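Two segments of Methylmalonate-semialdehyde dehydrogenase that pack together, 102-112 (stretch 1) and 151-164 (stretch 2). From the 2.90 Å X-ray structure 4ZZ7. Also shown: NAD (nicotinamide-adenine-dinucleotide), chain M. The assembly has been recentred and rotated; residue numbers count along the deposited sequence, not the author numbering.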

ATOM      1  N   GLY A 102      27.927   5.014 -14.638  1.00 20.66           N
ATOM      2  CA  GLY A 102      26.766   4.144 -14.596  1.00 20.48           C
ATOM      3  C   GLY A 102      26.518   3.600 -13.202  1.00 21.13           C
ATOM      4  O   GLY A 102      25.399   3.677 -12.679  1.00 21.58           O
ATOM      5  N   GLU A 103      27.576   3.058 -12.598  1.00 21.98           N
ATOM      6  CA  GLU A 103      27.547   2.507 -11.241  1.00 21.31           C
ATOM      7  C   GLU A 103      27.132   3.586 -10.252  1.00 21.55           C
ATOM      8  O   GLU A 103      26.211   3.386  -9.453  1.00 22.07           O
ATOM      9  N   LEU A 104      27.834   4.711 -10.293  1.00 21.62           N
ATOM     10  CA  LEU A 104      27.549   5.833  -9.403  1.00 22.48           C
ATOM     11  C   LEU A 104      26.100   6.340  -9.525  1.00 23.40           C
ATOM     12  O   LEU A 104      25.469   6.656  -8.524  1.00 21.11           O
ATOM     13  N   GLN A 105      25.591   6.406 -10.750  1.00 26.61           N
ATOM     14  CA  GLN A 105      24.235   6.894 -10.995  1.00 30.51           C
ATOM     15  C   GLN A 105      23.162   5.985 -10.400  1.00 28.43           C
ATOM     16  O   GLN A 105      22.157   6.459  -9.911  1.00 27.03           O
ATOM     17  N   ARG A 106      23.376   4.681 -10.465  1.00 28.19           N
ATOM     18  CA  ARG A 106      22.441   3.721  -9.877  1.00 29.52           C
ATOM     19  C   ARG A 106      22.480   3.770  -8.343  1.00 25.46           C
ATOM     20  O   ARG A 106      21.470   3.618  -7.663  1.00 23.62           O
ATOM     21  N   GLY A 107      23.662   3.995  -7.803  1.00 23.70           N
ATOM     22  CA  GLY A 107      23.816   4.204  -6.374  1.00 22.80           C
ATOM     23  C   GLY A 107      23.079   5.425  -5.874  1.00 21.67           C
ATOM     24  O   GLY A 107      22.339   5.354  -4.909  1.00 20.99           O
ATOM     25  N   ILE A 108      23.278   6.551  -6.550  1.00 21.51           N
ATOM     26  CA  ILE A 108      22.559   7.777  -6.242  1.00 21.25           C
ATOM     27  C   ILE A 108      21.077   7.509  -6.324  1.00 21.49           C
ATOM     28  O   ILE A 108      20.320   8.024  -5.513  1.00 22.43           O
ATOM     29  N   GLU A 109      20.661   6.696  -7.292  1.00 21.84           N
ATOM     30  CA  GLU A 109      19.257   6.299  -7.401  1.00 22.04           C
ATOM     31  C   GLU A 109      18.760   5.685  -6.107  1.00 21.54           C
ATOM     32  O   GLU A 109      17.686   6.050  -5.630  1.00 22.35           O
ATOM     33  N   ASN A 110      19.566   4.811  -5.511  1.00 20.84           N
ATOM     34  CA  ASN A 110      19.250   4.227  -4.187  1.00 20.41           C
ATOM     35  C   ASN A 110      19.165   5.258  -3.070  1.00 20.07           C
ATOM     36  O   ASN A 110      18.472   5.021  -2.068  1.00 20.82           O
ATOM     37  N   VAL A 111      19.916   6.355  -3.221  1.00 18.74           N
ATOM     38  CA  VAL A 111      19.915   7.463  -2.265  1.00 17.76           C
ATOM     39  C   VAL A 111      18.636   8.248  -2.445  1.00 17.09           C
ATOM     40  O   VAL A 111      18.019   8.656  -1.460  1.00 16.95           O
ATOM     41  N   GLU A 112      18.246   8.451  -3.705  1.00 16.53           N
ATOM     42  CA  GLU A 112      17.019   9.158  -4.022  1.00 16.15           C
ATOM     43  C   GLU A 112      15.864   8.450  -3.373  1.00 16.26           C
ATOM     44  O   GLU A 112      15.089   9.048  -2.650  1.00 16.76           O
ATOM     45  N   PHE A 151      33.757  -6.663  -4.712  1.00 22.41           N
ATOM     46  CA  PHE A 151      34.723  -5.830  -5.398  1.00 23.32           C
ATOM     47  C   PHE A 151      34.131  -5.173  -6.624  1.00 24.16           C
ATOM     48  O   PHE A 151      34.524  -4.074  -6.969  1.00 25.27           O
ATOM     49  N   ASN A 152      33.233  -5.863  -7.312  1.00 24.95           N
ATOM     50  CA  ASN A 152      32.778  -5.402  -8.632  1.00 25.48           C
ATOM     51  C   ASN A 152      31.969  -4.110  -8.664  1.00 22.45           C
ATOM     52  O   ASN A 152      31.982  -3.408  -9.677  1.00 21.74           O
ATOM     53  N   PHE A 153      31.294  -3.806  -7.558  1.00 20.25           N
ATOM     54  CA  PHE A 153      30.551  -2.556  -7.401  1.00 19.09           C
ATOM     55  C   PHE A 153      30.846  -1.920  -6.051  1.00 18.04           C
ATOM     56  O   PHE A 153      30.010  -1.899  -5.158  1.00 17.14           O
ATOM     57  N   PRO A 154      32.017  -1.345  -5.912  1.00 17.28           N
ATOM     58  CA  PRO A 154      32.428  -0.886  -4.617  1.00 18.01           C
ATOM     59  C   PRO A 154      31.687   0.348  -4.140  1.00 18.13           C
ATOM     60  O   PRO A 154      31.835   0.743  -2.977  1.00 17.15           O
ATOM     61  N   VAL A 155      30.941   0.975  -5.040  1.00 19.00           N
ATOM     62  CA  VAL A 155      30.111   2.133  -4.697  1.00 19.81           C
ATOM     63  C   VAL A 155      28.619   1.794  -4.623  1.00 19.85           C
ATOM     64  O   VAL A 155      27.971   2.035  -3.593  1.00 18.98           O
ATOM     65  N   MET A 156      28.090   1.236  -5.712  1.00 19.87           N
ATOM     66  CA  MET A 156      26.664   1.034  -5.834  1.00 20.07           C
ATOM     67  C   MET A 156      26.156   0.031  -4.848  1.00 19.43           C
ATOM     68  O   MET A 156      25.137   0.274  -4.211  1.00 20.35           O
ATOM     69  N   VAL A 157      26.838  -1.102  -4.721  1.00 18.58           N
ATOM     70  CA  VAL A 157      26.337  -2.155  -3.824  1.00 17.90           C
ATOM     71  C   VAL A 157      26.332  -1.651  -2.368  1.00 17.33           C
ATOM     72  O   VAL A 157      25.353  -1.857  -1.675  1.00 17.39           O
ATOM     73  N   PRO A 158      27.386  -0.949  -1.911  1.00 16.98           N
ATOM     74  CA  PRO A 158      27.239  -0.364  -0.567  1.00 16.99           C
ATOM     75  C   PRO A 158      26.065   0.613  -0.434  1.00 16.87           C
ATOM     76  O   PRO A 158      25.445   0.670   0.630  1.00 16.74           O
ATOM     77  N   LEU A 159      25.748   1.338  -1.511  1.00 16.71           N
ATOM     78  CA  LEU A 159      24.574   2.224  -1.539  1.00 16.34           C
ATOM     79  C   LEU A 159      23.255   1.448  -1.583  1.00 16.20           C
ATOM     80  O   LEU A 159      22.189   1.965  -1.283  1.00 16.35           O
ATOM     81  N   TRP A 160      23.324   0.181  -1.929  1.00 16.29           N
ATOM     82  CA  TRP A 160      22.189  -0.694  -1.722  1.00 16.65           C
ATOM     83  C   TRP A 160      21.771  -0.749  -0.270  1.00 16.74           C
ATOM     84  O   TRP A 160      20.591  -0.895   0.033  1.00 17.56           O
ATOM     85  N   MET A 161      22.742  -0.647   0.626  1.00 16.73           N
ATOM     86  CA  MET A 161      22.543  -1.027   2.015  1.00 16.65           C
ATOM     87  C   MET A 161      22.393   0.142   2.975  1.00 16.32           C
ATOM     88  O   MET A 161      21.340   0.312   3.596  1.00 16.06           O
ATOM     89  N   PHE A 162      23.449   0.936   3.106  1.00 16.01           N
ATOM     90  CA  PHE A 162      23.500   1.924   4.184  1.00 16.09           C
ATOM     91  C   PHE A 162      22.665   3.195   4.041  1.00 16.03           C
ATOM     92  O   PHE A 162      22.226   3.735   5.046  1.00 15.98           O
ATOM     93  N   PRO A 163      22.444   3.690   2.813  1.00 16.18           N
ATOM     94  CA  PRO A 163      21.471   4.775   2.733  1.00 15.81           C
ATOM     95  C   PRO A 163      20.155   4.361   3.388  1.00 15.26           C
ATOM     96  O   PRO A 163      19.714   5.010   4.319  1.00 14.15           O
ATOM     97  N   MET A 164      19.590   3.245   2.949  1.00 15.66           N
ATOM     98  CA  MET A 164      18.251   2.852   3.399  1.00 15.79           C
ATOM     99  C   MET A 164      18.289   2.428   4.861  1.00 15.76           C
ATOM    100  O   MET A 164      17.375   2.751   5.620  1.00 16.78           O
TER

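A buried carboxylate can organise the start of a helix, and a glycine can let that helix lie close to its neighbour; both principles meet in these nearly parallel helices, whose axes approach to 8.2 Å. Glu 103 covers the most surface. Its CA-to-CB bond points sideways, but with chi1 and chi2 both t its end comes nearer, at the segment leading into the second helix. There OE2 accepts two backbone hydrogen bonds, from Val 155 N at 2.8 Å and from Met 156 N at 3.1 Å, while OE1 is satisfied elsewhere in the structure. The carboxylate also lies at the edge of the Phe 153 ring, with Glu 103 CD 3.6 Å from Phe 153 CD1.

Met 156, pointing toward the first helix with chi1 and chi2 both t and chi3 p, is a knob among Glu 103, Arg 106, Gly 107 and Asn 110. Its SD lies over one face of the Arg 106 guanidinium, 3.5 Å from NH2. Gly 107 leaves space for Leu 159 (m, t): Leu 159 CD1 reaches within 3.5 Å of Gly 107 CA, where a CB would clash. Further along, Val 111 CG2 packs 3.9 Å from Leu 159 CD2 and 4.1 Å from Pro 163 CG. NAD takes a weak hydrogen bond from Phe 151 N to O1N (3.5 Å).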

ATOM      1  CB  GLU A 103      28.928   1.934 -10.838  1.00 20.98           C
ATOM      2  CG  GLU A 103      29.016   1.555  -9.351  1.00 21.03           C
ATOM      3  CD  GLU A 103      30.258   0.798  -8.919  1.00 20.24           C
ATOM      4  OE1 GLU A 103      31.112   0.432  -9.745  1.00 20.70           O
ATOM      5  OE2 GLU A 103      30.359   0.554  -7.714  1.00 19.61           O
ATOM      6  CB  LEU A 104      28.539   6.986  -9.645  1.00 21.67           C
ATOM      7  CG  LEU A 104      28.288   8.235  -8.797  1.00 21.50           C
ATOM      8  CD1 LEU A 104      28.318   7.932  -7.301  1.00 21.38           C
ATOM      9  CD2 LEU A 104      29.293   9.320  -9.130  1.00 21.84           C
ATOM     10  CB  GLN A 105      23.978   7.055 -12.489  1.00 35.47           C
ATOM     11  CG  GLN A 105      22.780   7.936 -12.805  1.00 42.09           C
ATOM     12  CD  GLN A 105      23.064   9.421 -12.531  1.00 51.15           C
ATOM     13  OE1 GLN A 105      24.187   9.930 -12.776  1.00 54.90           O
ATOM     14  NE2 GLN A 105      22.044  10.133 -12.035  1.00 52.96           N
ATOM     15  CB  ARG A 106      22.726   2.293 -10.408  1.00 34.54           C
ATOM     16  CG  ARG A 106      22.481   2.111 -11.911  1.00 38.58           C
ATOM     17  CD  ARG A 106      21.594   0.911 -12.230  1.00 43.72           C
ATOM     18  NE  ARG A 106      22.086  -0.385 -11.711  1.00 50.43           N
ATOM     19  CZ  ARG A 106      23.014  -1.169 -12.287  1.00 52.88           C
ATOM     20  NH1 ARG A 106      23.637  -0.798 -13.413  1.00 54.92           N
ATOM     21  NH2 ARG A 106      23.344  -2.336 -11.723  1.00 50.30           N
ATOM     22  CB  ILE A 108      22.917   8.920  -7.215  1.00 21.86           C
ATOM     23  CG1 ILE A 108      24.376   9.380  -7.025  1.00 21.67           C
ATOM     24  CG2 ILE A 108      21.988  10.124  -7.019  1.00 22.01           C
ATOM     25  CD1 ILE A 108      24.936  10.067  -8.258  1.00 21.23           C
ATOM     26  CB  GLU A 109      19.008   5.390  -8.609  1.00 22.36           C
ATOM     27  CG  GLU A 109      19.019   6.204  -9.906  1.00 23.35           C
ATOM     28  CD  GLU A 109      18.639   5.436 -11.162  1.00 23.88           C
ATOM     29  OE1 GLU A 109      18.552   6.082 -12.235  1.00 21.65           O
ATOM     30  OE2 GLU A 109      18.411   4.208 -11.068  1.00 25.62           O
ATOM     31  CB  ASN A 110      20.296   3.196  -3.747  1.00 20.33           C
ATOM     32  CG  ASN A 110      20.281   1.922  -4.573  1.00 19.93           C
ATOM     33  OD1 ASN A 110      21.308   1.533  -5.133  1.00 19.29           O
ATOM     34  ND2 ASN A 110      19.141   1.244  -4.613  1.00 19.64           N
ATOM     35  CB  VAL A 111      21.160   8.370  -2.455  1.00 17.63           C
ATOM     36  CG1 VAL A 111      21.115   9.603  -1.563  1.00 17.50           C
ATOM     37  CG2 VAL A 111      22.423   7.582  -2.161  1.00 17.78           C
ATOM     38  CB  GLU A 112      16.812   9.205  -5.517  1.00 16.13           C
ATOM     39  CG  GLU A 112      17.800  10.123  -6.204  1.00 16.06           C
ATOM     40  CD  GLU A 112      17.658  10.149  -7.701  1.00 15.59           C
ATOM     41  OE1 GLU A 112      18.318  11.025  -8.312  1.00 15.32           O
ATOM     42  OE2 GLU A 112      16.915   9.308  -8.259  1.00 14.78           O
ATOM     43  CB  PHE A 151      35.976  -6.632  -5.802  1.00 23.54           C
ATOM     44  CG  PHE A 151      35.806  -7.457  -7.046  1.00 23.48           C
ATOM     45  CD1 PHE A 151      35.880  -6.880  -8.313  1.00 24.11           C
ATOM     46  CD2 PHE A 151      35.583  -8.805  -6.958  1.00 23.94           C
ATOM     47  CE1 PHE A 151      35.704  -7.641  -9.458  1.00 24.31           C
ATOM     48  CE2 PHE A 151      35.402  -9.579  -8.097  1.00 24.38           C
ATOM     49  CZ  PHE A 151      35.468  -8.996  -9.351  1.00 24.29           C
ATOM     50  CB  ASN A 152      32.045  -6.511  -9.402  1.00 28.42           C
ATOM     51  CG  ASN A 152      30.774  -7.005  -8.715  1.00 29.96           C
ATOM     52  OD1 ASN A 152      30.793  -7.471  -7.578  1.00 32.29           O
ATOM     53  ND2 ASN A 152      29.672  -6.954  -9.442  1.00 31.49           N
ATOM     54  CB  PHE A 153      29.064  -2.798  -7.474  1.00 19.04           C
ATOM     55  CG  PHE A 153      28.568  -3.164  -8.826  1.00 19.49           C
ATOM     56  CD1 PHE A 153      28.594  -2.237  -9.857  1.00 20.49           C
ATOM     57  CD2 PHE A 153      28.010  -4.408  -9.064  1.00 19.22           C
ATOM     58  CE1 PHE A 153      28.105  -2.567 -11.120  1.00 20.29           C
ATOM     59  CE2 PHE A 153      27.522  -4.735 -10.316  1.00 19.41           C
ATOM     60  CZ  PHE A 153      27.567  -3.816 -11.342  1.00 19.35           C
ATOM     61  CB  PRO A 154      33.885  -0.546  -4.844  1.00 18.69           C
ATOM     62  CG  PRO A 154      33.909  -0.071  -6.257  1.00 18.38           C
ATOM     63  CD  PRO A 154      32.971  -0.984  -6.958  1.00 17.72           C
ATOM     64  CB  VAL A 155      30.369   3.279  -5.694  1.00 20.30           C
ATOM     65  CG1 VAL A 155      29.258   4.329  -5.669  1.00 20.73           C
ATOM     66  CG2 VAL A 155      31.711   3.932  -5.374  1.00 20.34           C
ATOM     67  CB  MET A 156      26.300   0.565  -7.226  1.00 21.67           C
ATOM     68  CG  MET A 156      24.796   0.358  -7.461  1.00 22.68           C
ATOM     69  SD  MET A 156      24.490  -0.519  -9.010  1.00 23.59           S
ATOM     70  CE  MET A 156      25.060  -2.149  -8.514  1.00 23.15           C
ATOM     71  CB  VAL A 157      27.025  -3.538  -4.019  1.00 17.42           C
ATOM     72  CG1 VAL A 157      26.767  -4.427  -2.819  1.00 17.94           C
ATOM     73  CG2 VAL A 157      26.476  -4.246  -5.263  1.00 17.05           C
ATOM     74  CB  PRO A 158      28.586   0.321  -0.336  1.00 17.01           C
ATOM     75  CG  PRO A 158      29.542  -0.532  -1.097  1.00 16.95           C
ATOM     76  CD  PRO A 158      28.793  -0.945  -2.344  1.00 16.93           C
ATOM     77  CB  LEU A 159      24.670   3.207  -2.696  1.00 16.32           C
ATOM     78  CG  LEU A 159      25.786   4.244  -2.518  1.00 16.63           C
ATOM     79  CD1 LEU A 159      26.069   4.933  -3.857  1.00 16.43           C
ATOM     80  CD2 LEU A 159      25.509   5.259  -1.390  1.00 16.36           C
ATOM     81  CB  TRP A 160      22.517  -2.116  -2.190  1.00 16.70           C
ATOM     82  CG  TRP A 160      22.533  -2.284  -3.676  1.00 17.04           C
ATOM     83  CD1 TRP A 160      22.427  -1.309  -4.626  1.00 17.46           C
ATOM     84  CD2 TRP A 160      22.653  -3.515  -4.384  1.00 17.22           C
ATOM     85  NE1 TRP A 160      22.462  -1.863  -5.887  1.00 17.80           N
ATOM     86  CE2 TRP A 160      22.605  -3.216  -5.763  1.00 17.20           C
ATOM     87  CE3 TRP A 160      22.790  -4.844  -3.988  1.00 16.64           C
ATOM     88  CZ2 TRP A 160      22.685  -4.188  -6.731  1.00 17.12           C
ATOM     89  CZ3 TRP A 160      22.862  -5.801  -4.945  1.00 16.75           C
ATOM     90  CH2 TRP A 160      22.814  -5.478  -6.309  1.00 17.01           C
ATOM     91  CB  MET A 161      23.715  -1.908   2.459  1.00 17.12           C
ATOM     92  CG  MET A 161      23.865  -3.192   1.656  1.00 17.19           C
ATOM     93  SD  MET A 161      25.265  -4.174   2.228  1.00 18.10           S
ATOM     94  CE  MET A 161      25.412  -5.380   0.903  1.00 17.51           C
ATOM     95  CB  PHE A 162      24.939   2.253   4.585  1.00 16.29           C
ATOM     96  CG  PHE A 162      25.707   3.086   3.609  1.00 16.09           C
ATOM     97  CD1 PHE A 162      25.587   4.465   3.609  1.00 16.28           C
ATOM     98  CD2 PHE A 162      26.626   2.500   2.765  1.00 15.88           C
ATOM     99  CE1 PHE A 162      26.352   5.241   2.757  1.00 16.50           C
ATOM    100  CE2 PHE A 162      27.380   3.261   1.904  1.00 16.21           C
ATOM    101  CZ  PHE A 162      27.253   4.638   1.903  1.00 16.52           C
ATOM    102  CB  PRO A 163      21.322   5.002   1.227  1.00 15.70           C
ATOM    103  CG  PRO A 163      22.646   4.622   0.690  1.00 16.25           C
ATOM    104  CD  PRO A 163      23.060   3.426   1.505  1.00 16.42           C
ATOM    105  CB  MET A 164      17.663   1.718   2.542  1.00 15.68           C
ATOM    106  CG  MET A 164      16.271   1.247   2.988  1.00 15.50           C
ATOM    107  SD  MET A 164      15.002   2.529   2.947  1.00 15.44           S
ATOM    108  CE  MET A 164      14.797   2.660   1.180  1.00 15.91           C
TER
HETATM  109  PA  NAD M 501      33.190 -12.740  -2.377  1.00 47.36           P
HETATM  110  O1A NAD M 501      34.656 -13.130  -2.213  1.00 46.29           O
HETATM  111  O2A NAD M 501      32.091 -13.785  -2.471  1.00 43.25           O
HETATM  112  O5B NAD M 501      32.769 -11.804  -1.119  1.00 46.00           O
HETATM  113  C5B NAD M 501      32.941 -10.379  -1.089  1.00 41.94           C
HETATM  114  C4B NAD M 501      33.025  -9.852   0.343  1.00 38.73           C
HETATM  115  O4B NAD M 501      33.058 -10.934   1.278  1.00 36.88           O
HETATM  116  C3B NAD M 501      34.276  -9.024   0.620  1.00 37.46           C
HETATM  117  O3B NAD M 501      33.889  -7.883   1.390  1.00 34.93           O
HETATM  118  C2B NAD M 501      35.224  -9.971   1.353  1.00 37.53           C
HETATM  119  O2B NAD M 501      36.059  -9.431   2.383  1.00 37.76           O
HETATM  120  C1B NAD M 501      34.290 -10.972   2.008  1.00 37.65           C
HETATM  121  N9A NAD M 501      34.854 -12.354   2.036  1.00 39.19           N
HETATM  122  C8A NAD M 501      35.565 -12.960   1.040  1.00 38.74           C
HETATM  123  N7A NAD M 501      35.902 -14.218   1.395  1.00 38.34           N
HETATM  124  C5A NAD M 501      35.414 -14.443   2.641  1.00 37.80           C
HETATM  125  C6A NAD M 501      35.431 -15.580   3.607  1.00 36.51           C
HETATM  126  N6A NAD M 501      36.050 -16.733   3.278  1.00 35.98           N
HETATM  127  N1A NAD M 501      34.803 -15.414   4.803  1.00 35.24           N
HETATM  128  C2A NAD M 501      34.180 -14.242   5.135  1.00 34.01           C
HETATM  129  N3A NAD M 501      34.115 -13.171   4.316  1.00 32.17           N
HETATM  130  C4A NAD M 501      34.711 -13.208   3.077  1.00 37.52           C
HETATM  131  O3  NAD M 501      33.046 -11.741  -3.670  1.00 50.37           O
HETATM  132  PN  NAD M 501      34.208 -10.960  -4.522  1.00 49.99           P
HETATM  133  O1N NAD M 501      34.810  -9.810  -3.710  1.00 48.95           O
HETATM  134  O2N NAD M 501      35.141 -11.910  -5.285  1.00 46.90           O
HETATM  135  O5D NAD M 501      33.177 -10.352  -5.593  1.00 51.33           O
HETATM  136  C5D NAD M 501      32.677 -11.173  -6.662  1.00 57.61           C
HETATM  137  C4D NAD M 501      31.308 -11.835  -6.405  1.00 61.76           C
HETATM  138  O4D NAD M 501      30.201 -10.917  -6.252  1.00 65.76           O
HETATM  139  C3D NAD M 501      30.917 -12.737  -7.588  1.00 63.77           C
HETATM  140  O3D NAD M 501      31.102 -14.118  -7.259  1.00 57.82           O
HETATM  141  C2D NAD M 501      29.452 -12.420  -7.927  1.00 66.08           C
HETATM  142  O2D NAD M 501      28.667 -13.606  -8.088  1.00 63.54           O
HETATM  143  C1D NAD M 501      29.018 -11.572  -6.744  1.00 65.85           C
HETATM  144  N1N NAD M 501      27.955 -10.610  -7.015  1.00 68.43           N
HETATM  145  C2N NAD M 501      26.716 -10.959  -6.644  1.00 71.75           C
HETATM  146  C3N NAD M 501      25.645 -10.094  -6.851  1.00 73.58           C
HETATM  147  C7N NAD M 501      24.224 -10.448  -6.485  1.00 78.12           C
HETATM  148  O7N NAD M 501      23.651 -11.477  -6.861  1.00 74.25           O
HETATM  149  N7N NAD M 501      23.577  -9.555  -5.756  1.00 79.79           N
HETATM  150  C4N NAD M 501      25.889  -8.848  -7.417  1.00 68.67           C
HETATM  151  C5N NAD M 501      27.179  -8.493  -7.790  1.00 67.21           C
HETATM  152  C6N NAD M 501      28.211  -9.407  -7.571  1.00 70.12           C